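Local coordinates for protein pectate lyase/Amb allergen (Acidovorax citrulli, PDB 4HWV) that probably cleaves pectate by beta-elimination, as a secreted calcium-binding lyase of polysaccharide lyase family 1, at residues G106-S111 with R148-E153; I172-K177 with E484-P489; W238-T243 with T291-H296; A367-G372 with S422-S427. All coordinates share one frame; numbering follows the deposited sequence.

Contact 1. Residues G106-S111 with R148-E153; sequences GSCASS and RACAAE
The start of short helix 108-111 lies against helix 143-159, with Cys108 CA 5.3 Å from Cys150 CA and Ser107 CA 5.6 Å from Ala151 CA. A disulfide ties the two helices and closes a largely helical excursion of 36 residues. Cys108 SG and Cys150 SG are 2.0 Å apart, and the torsion about the S-S bond is -101°. The two sulfurs leave their backbones differently. SG of Cys108 sits between its own N and carbonyl carbon (chi1 44°), whereas SG of Cys150 is anti to its carbonyl carbon (chi1 -77°).

Small side chains let the backbones come close beside the bridge. Cys150 CB reaches within 3.2 Å of Ala109 N. The methyl carbon of Ala109 touches the same CB atom and, at 4.4 Å, Ala151 CB. Phe209 packs on Ala151 from a loop, and His113 lies against Cys150.

Ser107 is the N-cap of helix 108-111. Its OG accepts from Ala109 N and is also hydrogen-bonded to Tyr103 O, so this buried hydroxyl is satisfied within its own part of the chain. Toward helix 143-159 it makes a plain van der Waals contact, with Ser107 OG 3.6 Å from Ala151 CA.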
loop_
_atom_site.group_PDB
_atom_site.type_symbol
_atom_site.label_atom_id
_atom_site.label_comp_id
_atom_site.label_asym_id
_atom_site.label_seq_id
_atom_site.Cartn_x
_atom_site.Cartn_y
_atom_site.Cartn_z
ATOM N N GLY A 106 24.376 11.465 3.848
ATOM C CA GLY A 106 25.489 10.582 3.518
ATOM C C GLY A 106 25.999 10.777 2.092
ATOM O O GLY A 106 26.789 9.970 1.593
ATOM N N SER A 107 25.566 11.861 1.456
ATOM C CA SER A 107 25.963 12.201 0.097
ATOM C C SER A 107 26.406 13.652 0.050
ATOM O O SER A 107 26.365 14.381 1.071
ATOM C CB SER A 107 24.819 11.992 -0.890
ATOM O OG SER A 107 23.870 13.051 -0.754
ATOM N N CYS A 108 26.813 14.086 -1.136
ATOM C CA CYS A 108 27.275 15.458 -1.316
ATOM C C CYS A 108 26.157 16.501 -1.157
ATOM O O CYS A 108 26.431 17.686 -1.087
ATOM C CB CYS A 108 28.062 15.639 -2.629
ATOM S SG CYS A 108 27.424 14.883 -4.159
ATOM N N ALA A 109 24.902 16.064 -1.074
ATOM C CA ALA A 109 23.806 16.978 -0.714
ATOM C C ALA A 109 24.142 17.714 0.579
ATOM O O ALA A 109 23.873 18.901 0.714
ATOM C CB ALA A 109 22.498 16.218 -0.552
ATOM N N SER A 110 24.752 17.008 1.520
ATOM C CA SER A 110 25.208 17.618 2.764
ATOM C C SER A 110 26.689 18.017 2.751
ATOM O O SER A 110 27.040 19.128 3.155
ATOM C CB SER A 110 24.928 16.685 3.941
ATOM O OG SER A 110 25.538 15.432 3.729
ATOM N N SER A 111 27.561 17.114 2.305
ATOM C CA SER A 111 29.004 17.372 2.393
ATOM C C SER A 111 29.499 18.485 1.473
ATOM O O SER A 111 30.491 19.138 1.764
ATOM C CB SER A 111 29.812 16.090 2.157
ATOM O OG SER A 111 29.708 15.677 0.809
ATOM N N ARG A 148 19.960 17.540 -4.874
ATOM C CA ARG A 148 19.074 16.422 -5.181
ATOM C C ARG A 148 19.831 15.351 -5.957
ATOM O O ARG A 148 19.741 14.165 -5.633
ATOM C CB ARG A 148 17.857 16.872 -5.994
ATOM C CG ARG A 148 16.885 15.724 -6.264
ATOM C CD ARG A 148 16.019 15.975 -7.507
ATOM N NE ARG A 148 16.852 16.050 -8.705
ATOM C CZ ARG A 148 17.378 14.990 -9.314
ATOM N NH1 ARG A 148 17.102 13.753 -8.896
ATOM N NH2 ARG A 148 18.168 15.174 -10.356
ATOM N N ALA A 149 20.579 15.767 -6.983
ATOM C CA ALA A 149 21.299 14.804 -7.808
ATOM C C ALA A 149 22.306 13.994 -6.985
ATOM O O ALA A 149 22.489 12.804 -7.231
ATOM C CB ALA A 149 21.980 15.499 -8.989
ATOM N N CYS A 150 22.956 14.627 -6.009
ATOM C CA CYS A 150 23.867 13.919 -5.096
ATOM C C CYS A 150 23.143 12.817 -4.348
ATOM O O CYS A 150 23.644 11.702 -4.237
ATOM C CB CYS A 150 24.440 14.876 -4.044
ATOM S SG CYS A 150 25.752 15.963 -4.618
ATOM N N ALA A 151 21.986 13.152 -3.780
ATOM C CA ALA A 151 21.242 12.179 -2.994
ATOM C C ALA A 151 20.714 11.061 -3.888
ATOM O O ALA A 151 20.781 9.893 -3.522
ATOM C CB ALA A 151 20.113 12.870 -2.229
ATOM N N ALA A 152 20.218 11.427 -5.061
ATOM C CA ALA A 152 19.670 10.448 -6.005
ATOM C C ALA A 152 20.745 9.503 -6.503
ATOM O O ALA A 152 20.474 8.332 -6.753
ATOM C CB ALA A 152 19.012 11.161 -7.191
ATOM N N GLU A 153 21.955 10.026 -6.701
ATOM C CA GLU A 153 23.059 9.204 -7.175
ATOM C C GLU A 153 23.430 8.121 -6.169
ATOM O O GLU A 153 23.711 6.985 -6.551
ATOM C CB GLU A 153 24.278 10.060 -7.496
ATOM C CG GLU A 153 25.425 9.241 -8.064
ATOM C CD GLU A 153 25.101 8.681 -9.422
ATOM O OE1 GLU A 153 24.382 9.344 -10.204
ATOM O OE2 GLU A 153 25.563 7.573 -9.710
#

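Contact 2. Residues I172-K177 with E484-P489; sequences IGTDAK and EGPAEP
The flat carboxylate of Glu484 meets Gly173 through its oxygen OE1. Gly173 N donates to Glu484 OE1 at 2.8 Å in an almost straight bond, 176° at the hydrogen, and reaches the oxygen nearly in line with its C-O bond. The side chain is extended beyond CG. CD is anti to CA (chi2 -171°), which carries the carboxylate out to the glycine. Gly16 N also binds OE1, and Ile18 N binds OE2. The group thus joins three backbone N-H groups, and probably stays ionised.

The puckered Pro486 ring has Thr174 alongside it, pointing the same way. Thr174 OG1 is 4.1 Å from Pro486 CB, while Thr174 CG2 lies 3.8 Å from Glu484 O.

Between these contacts the backbones come close. Gly173 has a positive phi of 73°, as the second residue of a type II' turn from Ile172 to Asp175. Its CA lies 3.3 Å from Gly485 O in a CA-H...O contact. That carbonyl is buried and has no conventional partner in the model. A water fills in on the Ala487 side. It accepts from Thr174 N (2.9 Å) and Ala487 N (3.0 Å) and donates to Asp175 OD1.

Ile172 CG2 and Ala487 CB add a loose apolar touch at 4.4 Å. The turn links strands 167-171 and 177-179, and Gly173 O is held by Asn199 of the next coil. It is a corner of the right-handed parallel beta-helix, with the C-terminal tail laid across its outside.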
loop_
_atom_site.group_PDB
_atom_site.type_symbol
_atom_site.label_atom_id
_atom_site.label_comp_id
_atom_site.label_asym_id
_atom_site.label_seq_id
_atom_site.Cartn_x
_atom_site.Cartn_y
_atom_site.Cartn_z
ATOM N N ILE A 172 11.414 -18.812 -3.686
ATOM C CA ILE A 172 10.978 -19.998 -2.950
ATOM C C ILE A 172 9.537 -19.836 -2.466
ATOM O O ILE A 172 9.187 -18.837 -1.820
ATOM C CB ILE A 172 11.872 -20.237 -1.715
ATOM C CG1 ILE A 172 13.300 -20.569 -2.168
ATOM C CG2 ILE A 172 11.289 -21.324 -0.813
ATOM C CD1 ILE A 172 14.326 -20.534 -1.047
ATOM N N GLY A 173 8.687 -20.817 -2.759
ATOM C CA GLY A 173 7.385 -20.843 -2.094
ATOM C C GLY A 173 6.433 -19.776 -2.608
ATOM O O GLY A 173 6.432 -19.421 -3.792
ATOM N N THR A 174 5.609 -19.262 -1.708
ATOM C CA THR A 174 4.544 -18.345 -2.091
ATOM C C THR A 174 4.790 -16.925 -1.606
ATOM O O THR A 174 3.951 -16.051 -1.810
ATOM C CB THR A 174 3.201 -18.831 -1.532
ATOM O OG1 THR A 174 3.313 -18.964 -0.111
ATOM C CG2 THR A 174 2.807 -20.189 -2.143
ATOM N N ASP A 175 5.938 -16.674 -0.976
ATOM C CA ASP A 175 6.181 -15.371 -0.364
ATOM C C ASP A 175 7.567 -14.798 -0.642
ATOM O O ASP A 175 8.069 -13.977 0.128
ATOM C CB ASP A 175 5.897 -15.432 1.137
ATOM C CG ASP A 175 6.828 -16.366 1.873
ATOM O OD1 ASP A 175 7.568 -17.139 1.236
ATOM O OD2 ASP A 175 6.799 -16.332 3.115
ATOM N N ALA A 176 8.188 -15.204 -1.744
ATOM C CA ALA A 176 9.472 -14.612 -2.111
ATOM C C ALA A 176 9.232 -13.205 -2.645
ATOM O O ALA A 176 8.397 -13.017 -3.539
ATOM C CB ALA A 176 10.154 -15.453 -3.162
ATOM N N LYS A 177 9.951 -12.222 -2.109
ATOM C CA LYS A 177 9.757 -10.838 -2.537
ATOM C C LYS A 177 11.075 -10.105 -2.708
ATOM O O LYS A 177 12.033 -10.338 -1.953
ATOM C CB LYS A 177 8.929 -10.049 -1.522
ATOM C CG LYS A 177 7.541 -10.595 -1.236
ATOM C CD LYS A 177 6.697 -9.562 -0.472
ATOM C CE LYS A 177 5.236 -9.929 -0.429
ATOM N NZ LYS A 177 4.463 -8.738 0.044
ATOM N N GLU A 484 5.161 -23.141 -7.088
ATOM C CA GLU A 484 5.559 -23.920 -5.921
ATOM C C GLU A 484 4.518 -23.831 -4.825
ATOM O O GLU A 484 3.807 -22.824 -4.705
ATOM C CB GLU A 484 6.907 -23.425 -5.367
ATOM C CG GLU A 484 8.087 -23.650 -6.290
ATOM C CD GLU A 484 9.436 -23.357 -5.632
ATOM O OE1 GLU A 484 9.479 -22.786 -4.512
ATOM O OE2 GLU A 484 10.458 -23.720 -6.237
ATOM N N GLY A 485 4.452 -24.878 -4.011
ATOM C CA GLY A 485 3.713 -24.822 -2.765
ATOM C C GLY A 485 4.453 -24.001 -1.726
ATOM O O GLY A 485 5.601 -23.598 -1.931
ATOM N N PRO A 486 3.802 -23.746 -0.588
ATOM C CA PRO A 486 4.442 -22.941 0.454
ATOM C C PRO A 486 5.617 -23.679 1.080
ATOM O O PRO A 486 5.655 -24.914 1.104
ATOM C CB PRO A 486 3.325 -22.756 1.488
ATOM C CG PRO A 486 2.440 -23.917 1.277
ATOM C CD PRO A 486 2.456 -24.189 -0.195
ATOM N N ALA A 487 6.581 -22.918 1.576
ATOM C CA ALA A 487 7.730 -23.500 2.256
ATOM C C ALA A 487 7.257 -24.177 3.528
ATOM O O ALA A 487 6.318 -23.704 4.165
ATOM C CB ALA A 487 8.740 -22.426 2.577
ATOM N N GLU A 488 7.876 -25.303 3.871
ATOM C CA GLU A 488 7.642 -25.914 5.178
ATOM C C GLU A 488 8.165 -24.973 6.262
ATOM O O GLU A 488 9.131 -24.233 6.050
ATOM C CB GLU A 488 8.314 -27.289 5.289
ATOM N N PRO A 489 7.511 -24.970 7.426
ATOM C CA PRO A 489 8.034 -24.162 8.528
ATOM C C PRO A 489 9.467 -24.562 8.865
ATOM O O PRO A 489 9.839 -25.731 8.720
ATOM C CB PRO A 489 7.092 -24.514 9.680
ATOM C CG PRO A 489 5.801 -24.844 8.993
ATOM C CD PRO A 489 6.220 -25.597 7.763
HETATM O O HOH W 1 6.229 -19.988 1.071
#

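Contact 3. Residues W238-T243 with T291-H296; sequences WIDHNT and TLSNNH
Strands 238-240 and 291-293 run parallel, their axes 4.8 Å apart at an angle of 10°. Trp238, Ile239 and Asp240 pair with Thr291, Leu292 and Ser293. Both chains then turn through a residue of positive phi, His241 or Asn294, and pair again at Thr243 and His296.

On the face of Trp238 and Asp240, polar groups form a chain. Trp238 NE1 donates to Ser293 OG at 2.8 Å, with the hydroxyl 29° out of the indole plane. Ser293 OG donates to Asp240 OD1 at 2.7 Å, on the anti lone pair. Asn294 ND2 grips the same OD1 at 2.8 Å. The other oxygen, OD2, takes His241 ND1 and a salt bridge from Arg198, so the buried carboxylate is probably charged. Asn294 CB sits over the centre of the His241 ring, 3.7 Å away.

Stacked asparagines mark the turns of the pectate lyase beta-helix, and Asn242 and Asn295 are two of them. Their amides lie side by side with planes 11° apart. Asn295 OD1 accepts from Asn242 N at 2.9 Å and, at a long 3.3 Å, from Asn242 ND2; Asn242 OD1 accepts from Ile200 N. Asn295 ND2 donates to Ile239 O at 3.0 Å, from above the carbonyl plane. Asn329 of the next coil repeats the pattern, binding Asn295 N and Leu292 O.

A water joins Thr243 OG1 to His296 ND1; Ala480 N also binds that hydroxyl, and Gln332 His296 NE2.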
loop_
_atom_site.group_PDB
_atom_site.type_symbol
_atom_site.label_atom_id
_atom_site.label_comp_id
_atom_site.label_asym_id
_atom_site.label_seq_id
_atom_site.Cartn_x
_atom_site.Cartn_y
_atom_site.Cartn_z
ATOM N N TRP A 238 14.050 -14.488 -19.769
ATOM C CA TRP A 238 12.742 -15.084 -19.561
ATOM C C TRP A 238 12.246 -14.693 -18.167
ATOM O O TRP A 238 12.853 -15.064 -17.143
ATOM C CB TRP A 238 12.825 -16.610 -19.694
ATOM C CG TRP A 238 11.483 -17.300 -19.610
ATOM C CD1 TRP A 238 10.288 -16.864 -20.129
ATOM C CD2 TRP A 238 11.205 -18.547 -18.952
ATOM N NE1 TRP A 238 9.297 -17.775 -19.851
ATOM C CE2 TRP A 238 9.830 -18.820 -19.132
ATOM C CE3 TRP A 238 11.994 -19.474 -18.232
ATOM C CZ2 TRP A 238 9.214 -19.959 -18.593
ATOM C CZ3 TRP A 238 11.375 -20.611 -17.714
ATOM C CH2 TRP A 238 10.005 -20.831 -17.880
ATOM N N ILE A 239 11.167 -13.912 -18.154
ATOM C CA ILE A 239 10.580 -13.403 -16.926
ATOM C C ILE A 239 9.215 -14.058 -16.831
ATOM O O ILE A 239 8.294 -13.715 -17.581
ATOM C CB ILE A 239 10.465 -11.861 -16.996
ATOM C CG1 ILE A 239 11.874 -11.255 -17.059
ATOM C CG2 ILE A 239 9.632 -11.316 -15.839
ATOM C CD1 ILE A 239 11.892 -9.802 -17.528
ATOM N N ASP A 240 9.102 -15.021 -15.917
ATOM C CA ASP A 240 7.955 -15.920 -15.907
ATOM C C ASP A 240 7.373 -16.130 -14.506
ATOM O O ASP A 240 8.111 -16.378 -13.545
ATOM C CB ASP A 240 8.394 -17.285 -16.462
ATOM C CG ASP A 240 7.286 -18.323 -16.398
ATOM O OD1 ASP A 240 6.348 -18.280 -17.231
ATOM O OD2 ASP A 240 7.359 -19.188 -15.491
ATOM N N HIS A 241 6.047 -16.060 -14.385
ATOM C CA HIS A 241 5.391 -16.389 -13.120
ATOM C C HIS A 241 5.875 -15.512 -11.967
ATOM O O HIS A 241 6.111 -15.993 -10.850
ATOM C CB HIS A 241 5.554 -17.880 -12.770
ATOM C CG HIS A 241 4.548 -18.780 -13.417
ATOM N ND1 HIS A 241 4.853 -19.576 -14.498
ATOM C CD2 HIS A 241 3.263 -19.063 -13.087
ATOM C CE1 HIS A 241 3.792 -20.307 -14.814
ATOM N NE2 HIS A 241 2.810 -20.007 -13.980
ATOM N N ASN A 242 5.978 -14.205 -12.225
ATOM C CA ASN A 242 6.283 -13.236 -11.174
ATOM C C ASN A 242 5.091 -12.314 -11.010
ATOM O O ASN A 242 4.187 -12.272 -11.859
ATOM C CB ASN A 242 7.511 -12.383 -11.521
ATOM C CG ASN A 242 8.723 -13.227 -11.825
ATOM O OD1 ASN A 242 9.346 -13.782 -10.913
ATOM N ND2 ASN A 242 9.067 -13.332 -13.113
ATOM N N THR A 243 5.092 -11.580 -9.903
ATOM C CA THR A 243 4.109 -10.529 -9.686
ATOM C C THR A 243 4.868 -9.218 -9.545
ATOM O O THR A 243 5.949 -9.197 -8.955
ATOM C CB THR A 243 3.273 -10.849 -8.439
ATOM O OG1 THR A 243 2.561 -12.063 -8.694
ATOM C CG2 THR A 243 2.275 -9.723 -8.098
ATOM N N THR A 291 11.151 -12.604 -23.181
ATOM C CA THR A 291 9.771 -13.072 -23.037
ATOM C C THR A 291 9.286 -12.833 -21.620
ATOM O O THR A 291 9.962 -13.224 -20.653
ATOM C CB THR A 291 9.644 -14.562 -23.382
ATOM O OG1 THR A 291 9.909 -14.715 -24.781
ATOM C CG2 THR A 291 8.236 -15.091 -23.067
ATOM N N LEU A 292 8.116 -12.203 -21.500
ATOM C CA LEU A 292 7.434 -12.053 -20.220
ATOM C C LEU A 292 6.167 -12.900 -20.287
ATOM O O LEU A 292 5.254 -12.588 -21.057
ATOM C CB LEU A 292 7.084 -10.580 -19.962
ATOM C CG LEU A 292 8.281 -9.637 -19.961
ATOM C CD1 LEU A 292 8.490 -9.004 -21.335
ATOM C CD2 LEU A 292 8.103 -8.560 -18.910
ATOM N N SER A 293 6.126 -13.983 -19.510
ATOM C CA SER A 293 5.042 -14.953 -19.589
ATOM C C SER A 293 4.435 -15.199 -18.212
ATOM O O SER A 293 5.150 -15.277 -17.203
ATOM C CB SER A 293 5.559 -16.268 -20.178
ATOM O OG SER A 293 6.689 -16.741 -19.457
ATOM N N ASN A 294 3.110 -15.317 -18.173
ATOM C CA ASN A 294 2.421 -15.818 -16.981
ATOM C C ASN A 294 2.674 -14.977 -15.731
ATOM O O ASN A 294 2.689 -15.514 -14.622
ATOM C CB ASN A 294 2.826 -17.281 -16.708
ATOM C CG ASN A 294 2.710 -18.144 -17.949
ATOM O OD1 ASN A 294 1.658 -18.165 -18.596
ATOM N ND2 ASN A 294 3.798 -18.847 -18.300
ATOM N N ASN A 295 2.870 -13.672 -15.913
ATOM C CA ASN A 295 3.085 -12.758 -14.779
ATOM C C ASN A 295 1.801 -12.025 -14.419
ATOM O O ASN A 295 0.887 -11.925 -15.236
ATOM C CB ASN A 295 4.146 -11.693 -15.105
ATOM C CG ASN A 295 5.473 -12.281 -15.514
ATOM O OD1 ASN A 295 6.240 -12.756 -14.673
ATOM N ND2 ASN A 295 5.770 -12.228 -16.801
ATOM N N HIS A 296 1.744 -11.521 -13.189
ATOM C CA HIS A 296 0.678 -10.635 -12.747
ATOM C C HIS A 296 1.285 -9.250 -12.520
ATOM O O HIS A 296 2.073 -9.068 -11.600
ATOM C CB HIS A 296 0.082 -11.166 -11.444
ATOM C CG HIS A 296 -1.062 -10.353 -10.921
ATOM N ND1 HIS A 296 -1.517 -10.488 -9.629
ATOM C CD2 HIS A 296 -1.854 -9.421 -11.508
ATOM C CE1 HIS A 296 -2.552 -9.688 -9.444
ATOM N NE2 HIS A 296 -2.777 -9.028 -10.569
HETATM O O HOH W 2 -0.059 -12.160 -7.945
#

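Contact 4. Residues A367-G372 with S422-S427; sequences AGMTLG and STFYDS
Met369 opens the contact by sending its sulfur to the edge of the Phe424 ring. Met369 SD is 4.2 Å from Phe424 CE2 and 5.3 Å from the ring centroid, lying 77° off the ring normal. This is a Met-aromatic contact. The methionine is extended beyond CG, with SD anti to CA (chi2 178°), and the two side chains cross at about a right angle.

Leu371 is next to point across, and it carries most of the contact. Its two methyls divide the work. CD1 reaches the backbone, 3.3 Å from Thr423 O, which is a tight approach. CD2 rests 3.9 Å from Phe424 CB and 4.2 Å from Ser422 CB. At Gly372 the carbonyl O faces Ser422 OG at 3.9 Å, but that hydroxyl is hydrogen-bonded to Ser374 N.

The strands do not pair with each other. Strand 369-371 runs beside 340-341 and 399-401, while 423-427 pairs in parallel with 376-387. Their axes are 8.4 Å apart, and side chains of two walls of the beta-helix meet between them. Helix 438-445 packs on Leu371 and Phe424 through Val442. With no hydrogen bond between the segments, the contact depends on buried apolar and sulfur-aromatic packing.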
loop_
_atom_site.group_PDB
_atom_site.type_symbol
_atom_site.label_atom_id
_atom_site.label_comp_id
_atom_site.label_asym_id
_atom_site.label_seq_id
_atom_site.Cartn_x
_atom_site.Cartn_y
_atom_site.Cartn_z
ATOM N N ALA A 367 -4.216 4.345 -21.662
ATOM C CA ALA A 367 -3.896 3.749 -22.963
ATOM C C ALA A 367 -3.495 2.305 -22.755
ATOM O O ALA A 367 -3.010 1.932 -21.672
ATOM C CB ALA A 367 -2.762 4.513 -23.649
ATOM N N GLY A 368 -3.661 1.522 -23.813
ATOM C CA GLY A 368 -3.279 0.122 -23.806
ATOM C C GLY A 368 -1.965 -0.084 -24.531
ATOM O O GLY A 368 -0.891 0.238 -24.005
ATOM N N MET A 369 -2.054 -0.628 -25.743
ATOM C CA MET A 369 -0.901 -0.844 -26.611
ATOM C C MET A 369 -0.659 0.410 -27.432
ATOM O O MET A 369 -1.601 0.985 -27.981
ATOM C CB MET A 369 -1.197 -1.971 -27.600
ATOM C CG MET A 369 -1.591 -3.262 -26.982
ATOM S SD MET A 369 -1.951 -4.416 -28.308
ATOM C CE MET A 369 -2.850 -5.609 -27.311
ATOM N N THR A 370 0.597 0.824 -27.533
ATOM C CA THR A 370 0.936 1.956 -28.394
ATOM C C THR A 370 1.932 1.518 -29.451
ATOM O O THR A 370 3.017 1.020 -29.133
ATOM C CB THR A 370 1.541 3.118 -27.592
ATOM O OG1 THR A 370 0.567 3.592 -26.657
ATOM C CG2 THR A 370 1.966 4.250 -28.518
ATOM N N LEU A 371 1.542 1.678 -30.711
ATOM C CA LEU A 371 2.490 1.560 -31.822
ATOM C C LEU A 371 3.315 2.836 -31.867
ATOM O O LEU A 371 2.853 3.859 -32.371
ATOM C CB LEU A 371 1.761 1.357 -33.157
ATOM C CG LEU A 371 2.648 1.368 -34.406
ATOM C CD1 LEU A 371 3.705 0.288 -34.349
ATOM C CD2 LEU A 371 1.789 1.222 -35.669
ATOM N N GLY A 372 4.513 2.787 -31.301
ATOM C CA GLY A 372 5.443 3.886 -31.394
ATOM C C GLY A 372 6.368 3.765 -32.583
ATOM O O GLY A 372 6.185 2.923 -33.474
ATOM N N SER A 422 6.559 1.192 -39.290
ATOM C CA SER A 422 5.780 1.096 -38.065
ATOM C C SER A 422 4.542 0.305 -38.433
ATOM O O SER A 422 3.734 0.777 -39.235
ATOM C CB SER A 422 5.352 2.482 -37.580
ATOM O OG SER A 422 6.466 3.326 -37.335
ATOM N N THR A 423 4.384 -0.893 -37.874
ATOM C CA THR A 423 3.301 -1.774 -38.301
ATOM C C THR A 423 2.529 -2.358 -37.125
ATOM O O THR A 423 3.064 -2.529 -36.025
ATOM C CB THR A 423 3.812 -2.922 -39.210
ATOM O OG1 THR A 423 4.562 -3.864 -38.436
ATOM C CG2 THR A 423 4.694 -2.384 -40.327
ATOM N N PHE A 424 1.256 -2.638 -37.362
ATOM C CA PHE A 424 0.387 -3.174 -36.317
ATOM C C PHE A 424 -0.542 -4.227 -36.898
ATOM O O PHE A 424 -1.166 -4.015 -37.942
ATOM C CB PHE A 424 -0.422 -2.039 -35.667
ATOM C CG PHE A 424 -1.290 -2.491 -34.512
ATOM C CD1 PHE A 424 -2.560 -3.018 -34.732
ATOM C CD2 PHE A 424 -0.847 -2.364 -33.204
ATOM C CE1 PHE A 424 -3.360 -3.423 -33.654
ATOM C CE2 PHE A 424 -1.631 -2.769 -32.136
ATOM C CZ PHE A 424 -2.887 -3.308 -32.362
ATOM N N TYR A 425 -0.628 -5.369 -36.223
ATOM C CA TYR A 425 -1.552 -6.434 -36.573
ATOM C C TYR A 425 -2.304 -6.832 -35.319
ATOM O O TYR A 425 -1.712 -6.969 -34.258
ATOM C CB TYR A 425 -0.785 -7.648 -37.105
ATOM C CG TYR A 425 -1.641 -8.879 -37.318
ATOM C CD1 TYR A 425 -1.840 -9.805 -36.292
ATOM C CD2 TYR A 425 -2.226 -9.136 -38.553
ATOM C CE1 TYR A 425 -2.621 -10.937 -36.478
ATOM C CE2 TYR A 425 -2.998 -10.272 -38.752
ATOM C CZ TYR A 425 -3.190 -11.171 -37.709
ATOM O OH TYR A 425 -3.955 -12.305 -37.908
ATOM N N ASP A 426 -3.610 -7.034 -35.430
ATOM C CA ASP A 426 -4.314 -7.758 -34.370
ATOM C C ASP A 426 -5.361 -8.712 -34.903
ATOM O O ASP A 426 -5.936 -8.510 -35.981
ATOM C CB ASP A 426 -4.922 -6.849 -33.275
ATOM C CG ASP A 426 -6.263 -6.226 -33.677
ATOM O OD1 ASP A 426 -6.340 -5.622 -34.769
ATOM O OD2 ASP A 426 -7.243 -6.314 -32.886
ATOM N N SER A 427 -5.578 -9.766 -34.129
ATOM C CA SER A 427 -6.634 -10.723 -34.392
ATOM C C SER A 427 -7.164 -11.209 -33.050
ATOM O O SER A 427 -6.408 -11.312 -32.077
ATOM C CB SER A 427 -6.077 -11.896 -35.192
ATOM O OG SER A 427 -7.097 -12.811 -35.521
#

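How the contacts relate
Contacts 2, 3 and 4 belong to the beta-helix, while contact 1 pins helices that lie well away from them. The centre of contact 1 is about 35 Å from that of contact 3 and about 41 Å from that of contact 4. Contacts 2 and 3 are closest, with centres about 17 Å apart and nearest atoms about 7 Å apart. Contacts 3 and 4 follow at about 21 Å between centres. The segments of contact 2 bracket contacts 3 and 4 in sequence. Calcium is bound by Asp227, Asp278 and Asp282. Contact 3 is not part of this site; its Leu292 side chain is about 12 Å from the ion. Contacts 1, 2 and 4 lie away from it.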